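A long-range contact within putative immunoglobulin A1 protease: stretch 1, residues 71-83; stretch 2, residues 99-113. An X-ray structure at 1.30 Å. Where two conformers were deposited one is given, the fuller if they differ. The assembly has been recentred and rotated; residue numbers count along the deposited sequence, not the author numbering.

Stretch 1, residues 71-83: VYFQLGADIDMAG
Stretch 2 99-113: EIDFDGDSHVIKNFK

Two strands of one chain lie side by side and parallel, Val71 to Gln74 pairing with Ile100 to Asp103, their axes 12° apart and 4.7 Å at closest approach. After a corner in stretch 2 a second parallel ladder forms with the register shifted by one. Together the stretches bury 1153 Å².

Glu99 opens the first ladder through its backbone: Val71 N donates to Glu99 O at 3.1 Å. Ile100 pairs with Val71 (CA to CA 5.1 Å); its m, t side chain lies on the same buried face as Phe73, with Ile100 CG2 4.0 Å from Phe73 CD1. Asp101, extended at -113/118, pairs with Tyr72 and bonds to the residues before and after its partner: Asp101 N donates to Val71 O, 3.0 Å, and Phe73 N donates to Asp101 O, 2.9 Å. Its t rotamer and the m rotamer of Tyr72 set Asp101 CB over one face of the tyrosine ring, 3.8 Å from the centroid, while water 1 lies 2.7 Å from Asp101 OD1 and 2.8 Å from Phe73 O, bridging the two. Phe102 (t, chi2 -85°) returns to the apolar face, which suits its large ring: its CD2 meets Phe73 CB at 3.9 Å and its CZ meets Leu75 CG at 3.7 Å. Asp103 ends the ladder, with Asp103 N to Phe73 O and Leu75 N to Asp103 O both 3.0 Å.

A type I' turn from Gly104 to His107 redirects the chain, closed by His107 N to Gly104 O at 3.0 Å. Asp105 (51/41) and Ser106 (67/31) take the positive phi angles this turn needs. Asp105 N donates to Asp103 OD1, 2.9 Å; water 2 links Asp105 OD2 (2.7 Å) to Leu75 O (2.7 Å) and Gln74 NE2 (2.9 Å). Ser106 does not touch stretch 1. His107, m, lays one ring face over the Gly76-Ala77 backbone, Ala77 C being 3.5 Å from His107 ND1.

Asp78, also m, starts the second ladder with a side chain: its carboxylate accepts as a backbone carbonyl would, Val108 N donating to Asp78 OD1 at 2.9 Å, and His107 ND1 adds a weak bond to Asp78 OD1 at 3.4 Å. Ile79 N then donates to Val108 O at 2.9 Å. Ile109 (m, t) suits the buried face it shares with Ile79, its CG1 3.9 Å from Leu75 CD1 and its CG2 3.5 Å from selenomethionine Met81 SE. Lys110 is clasped by its backbone, Lys110 N to Ile79 O at 2.7 Å and Met81 N to Lys110 O at 2.8 Å. Asn111, left-handed at 62/31, points toward stretch 1 and donates from Asn111 ND2 to Asp80 OD1, 2.9 Å. Phe112 (t) closes the apolar end, its CD1 3.7 Å from Met81 SE.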

ATOM      1  N   VAL A  71     -10.688  -4.615  16.526  1.00  7.87           N
ATOM      2  CA  VAL A  71      -9.693  -4.903  17.548  1.00  8.47           C
ATOM      3  C   VAL A  71      -8.456  -4.023  17.288  1.00  7.17           C
ATOM      4  O   VAL A  71      -8.035  -3.811  16.142  1.00  8.55           O
ATOM      5  CB  VAL A  71      -9.350  -6.424  17.601  1.00  7.70           C
ATOM      6  CG1 VAL A  71      -8.217  -6.712  18.606  1.00  9.09           C
ATOM      7  CG2 VAL A  71     -10.609  -7.214  17.942  1.00  9.56           C
ATOM      8  N   TYR A  72      -7.916  -3.476  18.374  1.00  7.62           N
ATOM      9  CA  TYR A  72      -6.856  -2.465  18.380  1.00  7.03           C
ATOM     10  C   TYR A  72      -5.521  -3.096  18.787  1.00  7.79           C
ATOM     11  O   TYR A  72      -5.433  -3.790  19.818  1.00  7.72           O
ATOM     12  CB  TYR A  72      -7.159  -1.327  19.363  1.00  7.07           C
ATOM     13  CG  TYR A  72      -8.328  -0.445  18.970  1.00  9.16           C
ATOM     14  CD1 TYR A  72      -9.642  -0.925  18.978  1.00 10.97           C
ATOM     15  CD2 TYR A  72      -8.112   0.857  18.576  1.00 11.75           C
ATOM     16  CE1 TYR A  72     -10.703  -0.103  18.634  1.00 13.61           C
ATOM     17  CE2 TYR A  72      -9.164   1.676  18.232  1.00 11.24           C
ATOM     18  CZ  TYR A  72     -10.445   1.199  18.227  1.00 11.81           C
ATOM     19  OH  TYR A  72     -11.500   2.059  17.888  1.00 16.07           O
ATOM     20  N   PHE A  73      -4.497  -2.762  18.019  1.00  7.79           N
ATOM     21  CA  PHE A  73      -3.134  -3.228  18.202  1.00  7.41           C
ATOM     22  C   PHE A  73      -2.186  -2.043  18.105  1.00  7.47           C
ATOM     23  O   PHE A  73      -2.398  -1.103  17.313  1.00  8.37           O
ATOM     24  CB  PHE A  73      -2.728  -4.231  17.128  1.00  7.83           C
ATOM     25  CG  PHE A  73      -3.588  -5.456  17.044  1.00  7.95           C
ATOM     26  CD1 PHE A  73      -4.707  -5.490  16.224  1.00  8.49           C
ATOM     27  CD2 PHE A  73      -3.282  -6.590  17.790  1.00  7.94           C
ATOM     28  CE1 PHE A  73      -5.468  -6.616  16.103  1.00  9.03           C
ATOM     29  CE2 PHE A  73      -4.061  -7.728  17.673  1.00  8.27           C
ATOM     30  CZ  PHE A  73      -5.152  -7.740  16.838  1.00  8.10           C
ATOM     31  N   GLN A  74      -1.064  -2.151  18.810  1.00  8.25           N
ATOM     32  CA  GLN A  74      -0.003  -1.141  18.762  1.00  7.31           C
ATOM     33  C   GLN A  74       1.361  -1.815  18.866  1.00  7.82           C
ATOM     34  O   GLN A  74       1.524  -2.752  19.642  1.00  8.64           O
ATOM     35  CB  GLN A  74      -0.203  -0.132  19.884  1.00  8.82           C
ATOM     36  CG  GLN A  74       0.683   1.096  19.776  1.00  9.34           C
ATOM     37  CD  GLN A  74       0.223   2.219  20.692  1.00 12.70           C
ATOM     38  OE1 GLN A  74      -0.999   2.534  20.785  1.00 14.88           O
ATOM     39  NE2 GLN A  74       1.171   2.848  21.355  1.00 15.81           N
ATOM     40  N   LEU A  75       2.316  -1.336  18.084  1.00  8.31           N
ATOM     41  CA  LEU A  75       3.706  -1.771  18.274  1.00  8.04           C
ATOM     42  C   LEU A  75       4.364  -0.950  19.364  1.00  8.77           C
ATOM     43  O   LEU A  75       4.250   0.288  19.356  1.00  9.89           O
ATOM     44  CB  LEU A  75       4.538  -1.617  17.000  1.00  8.17           C
ATOM     45  CG  LEU A  75       4.054  -2.403  15.764  1.00  7.40           C
ATOM     46  CD1 LEU A  75       5.034  -2.177  14.601  1.00  9.95           C
ATOM     47  CD2 LEU A  75       3.954  -3.907  16.103  1.00 10.35           C
ATOM     48  N   GLY A  76       5.090  -1.630  20.237  1.00  8.61           N
ATOM     49  CA  GLY A  76       5.910  -0.979  21.283  1.00  9.54           C
ATOM     50  C   GLY A  76       7.400  -1.078  21.031  1.00 10.61           C
ATOM     51  O   GLY A  76       8.195  -0.599  21.852  1.00 12.63           O
ATOM     52  N   ALA A  77       7.773  -1.664  19.901  1.00  9.81           N
ATOM     53  CA  ALA A  77       9.166  -1.867  19.475  1.00  9.28           C
ATOM     54  C   ALA A  77       9.153  -2.164  17.982  1.00  9.36           C
ATOM     55  O   ALA A  77       8.128  -2.564  17.421  1.00  9.73           O
ATOM     56  CB  ALA A  77       9.792  -3.058  20.234  1.00 12.27           C
ATOM     57  N   ASP A  78      10.318  -2.053  17.344  1.00  9.84           N
ATOM     58  CA  ASP A  78      10.491  -2.609  16.006  1.00  9.24           C
ATOM     59  C   ASP A  78      10.351  -4.130  16.118  1.00  9.15           C
ATOM     60  O   ASP A  78      10.698  -4.719  17.134  1.00 11.05           O
ATOM     61  CB  ASP A  78      11.877  -2.305  15.415  1.00 10.08           C
ATOM     62  CG  ASP A  78      12.117  -0.820  15.109  1.00  9.70           C
ATOM     63  OD1 ASP A  78      11.145  -0.027  15.072  1.00  9.91           O
ATOM     64  OD2 ASP A  78      13.287  -0.483  14.917  1.00 12.37           O
ATOM     65  N   ILE A  79       9.835  -4.739  15.059  1.00  9.12           N
ATOM     66  CA  ILE A  79       9.552  -6.164  15.020  1.00  8.57           C
ATOM     67  C   ILE A  79      10.301  -6.771  13.846  1.00  8.96           C
ATOM     68  O   ILE A  79      10.081  -6.378  12.704  1.00 12.76           O
ATOM     69  CB  ILE A  79       8.052  -6.471  14.878  1.00  9.21           C
ATOM     70  CG1 ILE A  79       7.257  -5.709  15.945  1.00  8.79           C
ATOM     71  CG2 ILE A  79       7.822  -8.028  14.927  1.00 10.34           C
ATOM     72  CD1 ILE A  79       7.506  -6.123  17.399  1.00 11.14           C
ATOM     73  N   ASP A  80      11.174  -7.712  14.105  1.00  9.42           N
ATOM     74  CA  ASP A  80      11.896  -8.391  13.019  1.00  8.31           C
ATOM     75  C   ASP A  80      11.292  -9.783  12.878  1.00  8.54           C
ATOM     76  O   ASP A  80      11.408 -10.617  13.786  1.00  9.52           O
ATOM     77  CB  ASP A  80      13.398  -8.445  13.298  1.00  8.65           C
ATOM     78  CG  ASP A  80      14.195  -8.959  12.119  1.00  8.88           C
ATOM     79  OD1 ASP A  80      13.644  -9.727  11.300  1.00  9.56           O
ATOM     80  OD2 ASP A  80      15.401  -8.628  12.039  1.00  9.92           O
HETATM   81  N   MSE A  81      10.648 -10.000  11.723  1.00  8.43           N
HETATM   82  CA  MSE A  81       9.948 -11.239  11.412  1.00  8.29           C
HETATM   83  C   MSE A  81      10.803 -12.282  10.687  1.00  8.51           C
HETATM   84  O   MSE A  81      10.275 -13.265  10.143  1.00  9.94           O
HETATM   85  CB  MSE A  81       8.671 -10.927  10.638  1.00  9.46           C
HETATM   86  CG  MSE A  81       7.644 -10.161  11.485  1.00  9.36           C
HETATM   87 SE   MSE A  81       5.981  -9.799  10.557  0.75  6.44          SE
HETATM   88  CE  MSE A  81       5.305 -11.639  10.619  1.00 11.16           C
ATOM     89  N   ALA A  82      12.127 -12.127  10.725  1.00  8.92           N
ATOM     90  CA  ALA A  82      13.018 -13.126  10.131  1.00 10.17           C
ATOM     91  C   ALA A  82      12.725 -14.497  10.706  1.00 11.25           C
ATOM     92  O   ALA A  82      12.505 -14.639  11.909  1.00 10.42           O
ATOM     93  CB  ALA A  82      14.476 -12.741  10.346  1.00 12.11           C
ATOM     94  N   GLY A  83      12.740 -15.507   9.836  1.00 11.79           N
ATOM     95  CA  GLY A  83      12.508 -16.864  10.266  1.00 12.55           C
ATOM     96  C   GLY A  83      11.073 -17.269  10.452  1.00 13.69           C
ATOM     97  O   GLY A  83      10.798 -18.435  10.799  1.00 16.58           O
ATOM     98  N   GLU A  99     -12.358  -6.320  11.583  1.00  7.80           N
ATOM     99  CA  GLU A  99     -11.925  -4.941  11.516  1.00  7.81           C
ATOM    100  C   GLU A  99     -10.724  -4.749  12.448  1.00  7.42           C
ATOM    101  O   GLU A  99     -10.665  -5.338  13.540  1.00  7.90           O
ATOM    102  CB  GLU A  99     -13.052  -3.994  11.905  1.00  8.34           C
ATOM    103  CG  GLU A  99     -14.242  -4.050  10.945  1.00  9.06           C
ATOM    104  CD  GLU A  99     -15.471  -3.369  11.488  1.00  9.70           C
ATOM    105  OE1 GLU A  99     -15.320  -2.379  12.250  1.00 12.76           O
ATOM    106  OE2 GLU A  99     -16.581  -3.802  11.118  1.00 12.27           O
ATOM    107  N   ILE A 100      -9.794  -3.900  12.021  1.00  7.31           N
ATOM    108  CA  ILE A 100      -8.519  -3.727  12.719  1.00  7.48           C
ATOM    109  C   ILE A 100      -8.111  -2.269  12.776  1.00  7.22           C
ATOM    110  O   ILE A 100      -8.250  -1.524  11.801  1.00  8.65           O
ATOM    111  CB  ILE A 100      -7.387  -4.543  12.031  1.00  7.81           C
ATOM    112  CG1 ILE A 100      -7.686  -6.040  12.076  1.00  7.77           C
ATOM    113  CG2 ILE A 100      -6.009  -4.222  12.653  1.00  9.03           C
ATOM    114  CD1 ILE A 100      -6.791  -6.893  11.161  1.00  8.91           C
ATOM    115  N   ASP A 101      -7.668  -1.845  13.951  1.00  7.56           N
ATOM    116  CA  ASP A 101      -6.970  -0.575  14.155  1.00  8.04           C
ATOM    117  C   ASP A 101      -5.543  -0.930  14.543  1.00  7.58           C
ATOM    118  O   ASP A 101      -5.323  -1.554  15.555  1.00  8.26           O
ATOM    119  CB  ASP A 101      -7.637   0.290  15.235  1.00  8.68           C
ATOM    120  CG  ASP A 101      -7.049   1.668  15.287  1.00 10.08           C
ATOM    121  OD1 ASP A 101      -5.997   1.816  15.930  1.00 12.45           O
ATOM    122  OD2 ASP A 101      -7.610   2.585  14.659  1.00 13.65           O
ATOM    123  N   PHE A 102      -4.587  -0.506  13.722  1.00  7.53           N
ATOM    124  CA  PHE A 102      -3.183  -0.819  13.922  1.00  7.32           C
ATOM    125  C   PHE A 102      -2.366   0.472  13.939  1.00  7.79           C
ATOM    126  O   PHE A 102      -2.401   1.247  12.983  1.00  8.44           O
ATOM    127  CB  PHE A 102      -2.688  -1.744  12.796  1.00  7.52           C
ATOM    128  CG  PHE A 102      -1.292  -2.291  13.026  1.00  6.94           C
ATOM    129  CD1 PHE A 102      -0.176  -1.566  12.664  1.00  8.83           C
ATOM    130  CD2 PHE A 102      -1.115  -3.514  13.656  1.00  7.10           C
ATOM    131  CE1 PHE A 102       1.101  -2.052  12.877  1.00  9.63           C
ATOM    132  CE2 PHE A 102       0.131  -4.002  13.902  1.00  8.09           C
ATOM    133  CZ  PHE A 102       1.248  -3.271  13.489  1.00  9.06           C
ATOM    134  N   ASP A 103      -1.652   0.694  15.034  1.00  7.26           N
ATOM    135  CA  ASP A 103      -0.756   1.837  15.170  0.60  8.25           C
ATOM    136  C   ASP A 103       0.659   1.318  15.387  1.00  7.60           C
ATOM    137  O   ASP A 103       0.957   0.732  16.420  1.00  8.42           O
ATOM    138  CB  ASP A 103      -1.203   2.721  16.343  0.60  8.75           C
ATOM    139  CG  ASP A 103      -0.353   3.965  16.509  0.60 11.03           C
ATOM    140  OD1 ASP A 103       0.484   4.275  15.623  0.60  9.53           O
ATOM    141  OD2 ASP A 103      -0.567   4.654  17.537  0.60 14.76           O
ATOM    142  N   GLY A 104       1.532   1.542  14.423  1.00  7.64           N
ATOM    143  CA  GLY A 104       2.914   1.137  14.560  1.00  7.57           C
ATOM    144  C   GLY A 104       3.710   2.014  15.515  1.00  8.16           C
ATOM    145  O   GLY A 104       4.836   1.684  15.840  1.00  9.33           O
ATOM    146  N   ASP A 105       3.155   3.174  15.870  1.00  8.69           N
ATOM    147  CA  ASP A 105       3.832   4.132  16.757  1.00  8.04           C
ATOM    148  C   ASP A 105       5.258   4.436  16.277  1.00  8.99           C
ATOM    149  O   ASP A 105       6.181   4.552  17.092  1.00 10.38           O
ATOM    150  CB  ASP A 105       3.813   3.668  18.218  1.00  9.53           C
ATOM    151  CG  ASP A 105       4.204   4.780  19.195  1.00 12.67           C
ATOM    152  OD1 ASP A 105       3.948   5.972  18.893  1.00 15.19           O
ATOM    153  OD2 ASP A 105       4.736   4.444  20.261  1.00 14.57           O
ATOM    154  N   SER A 106       5.409   4.576  14.959  1.00  8.67           N
ATOM    155  CA  SER A 106       6.671   4.968  14.325  1.00  9.33           C
ATOM    156  C   SER A 106       7.779   3.922  14.458  1.00  9.10           C
ATOM    157  O   SER A 106       8.968   4.246  14.490  1.00 11.50           O
ATOM    158  CB  SER A 106       7.139   6.354  14.809  1.00 11.31           C
ATOM    159  OG  SER A 106       6.100   7.300  14.607  1.00 13.43           O
ATOM    160  N   HIS A 107       7.374   2.665  14.502  1.00  9.42           N
ATOM    161  CA  HIS A 107       8.271   1.529  14.459  1.00  8.78           C
ATOM    162  C   HIS A 107       8.209   0.843  13.099  1.00  9.02           C
ATOM    163  O   HIS A 107       7.303   1.083  12.283  1.00  9.15           O
ATOM    164  CB  HIS A 107       7.942   0.520  15.569  1.00  9.34           C
ATOM    165  CG  HIS A 107       8.034   1.089  16.939  1.00 10.35           C
ATOM    166  ND1 HIS A 107       9.229   1.311  17.580  1.00 18.00           N
ATOM    167  CD2 HIS A 107       7.069   1.484  17.792  1.00 10.75           C
ATOM    168  CE1 HIS A 107       8.983   1.828  18.777  1.00 13.84           C
ATOM    169  NE2 HIS A 107       7.685   1.938  18.934  1.00 16.04           N
ATOM    170  N   VAL A 108       9.173  -0.047  12.887  1.00  8.97           N
ATOM    171  CA  VAL A 108       9.234  -0.825  11.648  1.00  9.08           C
ATOM    172  C   VAL A 108       9.050  -2.313  11.920  1.00  8.01           C
ATOM    173  O   VAL A 108       9.416  -2.830  12.982  1.00 10.42           O
ATOM    174  CB  VAL A 108      10.520  -0.565  10.835  1.00 10.46           C
ATOM    175  CG1 VAL A 108      10.584   0.932  10.397  1.00 11.80           C
ATOM    176  CG2 VAL A 108      11.753  -1.014  11.572  1.00 12.24           C
ATOM    177  N   ILE A 109       8.474  -2.981  10.933  1.00  7.78           N
ATOM    178  CA  ILE A 109       8.359  -4.425  10.842  1.00  7.82           C
ATOM    179  C   ILE A 109       9.323  -4.855   9.736  1.00  7.06           C
ATOM    180  O   ILE A 109       9.164  -4.466   8.554  1.00  8.31           O
ATOM    181  CB  ILE A 109       6.941  -4.864  10.505  1.00  7.78           C
ATOM    182  CG1 ILE A 109       5.952  -4.411  11.581  1.00  8.19           C
ATOM    183  CG2 ILE A 109       6.861  -6.409  10.342  1.00  9.82           C
ATOM    184  CD1 ILE A 109       4.484  -4.603  11.242  1.00  9.01           C
ATOM    185  N   LYS A 110      10.335  -5.617  10.086  1.00  7.90           N
ATOM    186  CA  LYS A 110      11.406  -6.020   9.164  1.00  8.76           C
ATOM    187  C   LYS A 110      11.242  -7.460   8.720  1.00  8.20           C
ATOM    188  O   LYS A 110      10.825  -8.334   9.490  1.00  8.66           O
ATOM    189  CB  LYS A 110      12.795  -5.867   9.834  1.00 10.84           C
ATOM    190  CG  LYS A 110      13.128  -4.525  10.341  1.00 15.27           C
ATOM    191  CD  LYS A 110      14.638  -4.384  10.657  1.00 17.79           C
ATOM    192  CE  LYS A 110      15.507  -4.509   9.418  1.00 20.27           C
ATOM    193  NZ  LYS A 110      16.856  -3.867   9.630  1.00 18.49           N
ATOM    194  N   ASN A 111      11.632  -7.731   7.472  1.00  9.16           N
ATOM    195  CA  ASN A 111      11.770  -9.109   6.968  1.00  8.51           C
ATOM    196  C   ASN A 111      10.453  -9.894   6.983  1.00  8.78           C
ATOM    197  O   ASN A 111      10.434 -11.105   7.195  1.00  9.83           O
ATOM    198  CB  ASN A 111      12.894  -9.843   7.747  1.00  8.53           C
ATOM    199  CG  ASN A 111      14.212  -9.097   7.666  1.00  9.48           C
ATOM    200  OD1 ASN A 111      14.571  -8.588   6.599  1.00 10.80           O
ATOM    201  ND2 ASN A 111      14.913  -8.984   8.788  1.00  9.49           N
ATOM    202  N   PHE A 112       9.347  -9.185   6.796  1.00  8.37           N
ATOM    203  CA  PHE A 112       8.036  -9.809   6.663  1.00  7.38           C
ATOM    204  C   PHE A 112       7.919 -10.532   5.332  1.00  7.90           C
ATOM    205  O   PHE A 112       8.220  -9.958   4.297  1.00 10.82           O
ATOM    206  CB  PHE A 112       6.940  -8.740   6.804  1.00  8.27           C
ATOM    207  CG  PHE A 112       5.577  -9.201   6.380  1.00  7.59           C
ATOM    208  CD1 PHE A 112       4.980 -10.273   7.010  1.00  8.03           C
ATOM    209  CD2 PHE A 112       4.862  -8.530   5.401  1.00  7.51           C
ATOM    210  CE1 PHE A 112       3.724 -10.713   6.627  1.00  8.89           C
ATOM    211  CE2 PHE A 112       3.584  -8.959   4.997  1.00  7.58           C
ATOM    212  CZ  PHE A 112       3.014 -10.051   5.635  1.00  8.57           C
ATOM    213  N   LYS A 113       7.529 -11.801   5.371  1.00  8.42           N
ATOM    214  CA  LYS A 113       7.310 -12.610   4.175  1.00  9.53           C
ATOM    215  C   LYS A 113       5.936 -13.238   4.206  1.00  8.61           C
ATOM    216  O   LYS A 113       5.503 -13.752   5.237  1.00  9.81           O
ATOM    217  CB  LYS A 113       8.365 -13.747   4.057  1.00 13.20           C
ATOM    218  CG  LYS A 113       9.785 -13.343   3.862  1.00 18.56           C
ATOM    219  CD  LYS A 113      10.665 -14.612   3.713  1.00 21.08           C
TER
HETATM  220  O   HOH W   1      -4.516   0.698  17.846  1.00 11.74           O
HETATM  221  O   HOH W   2       3.972   2.145  21.360  1.00 15.41           O
HETATM  222  O   HOH W   3      11.751   2.462  15.925  1.00 42.16           O
HETATM  223  O   HOH W   4       8.007 -13.231   7.903  1.00 15.45           O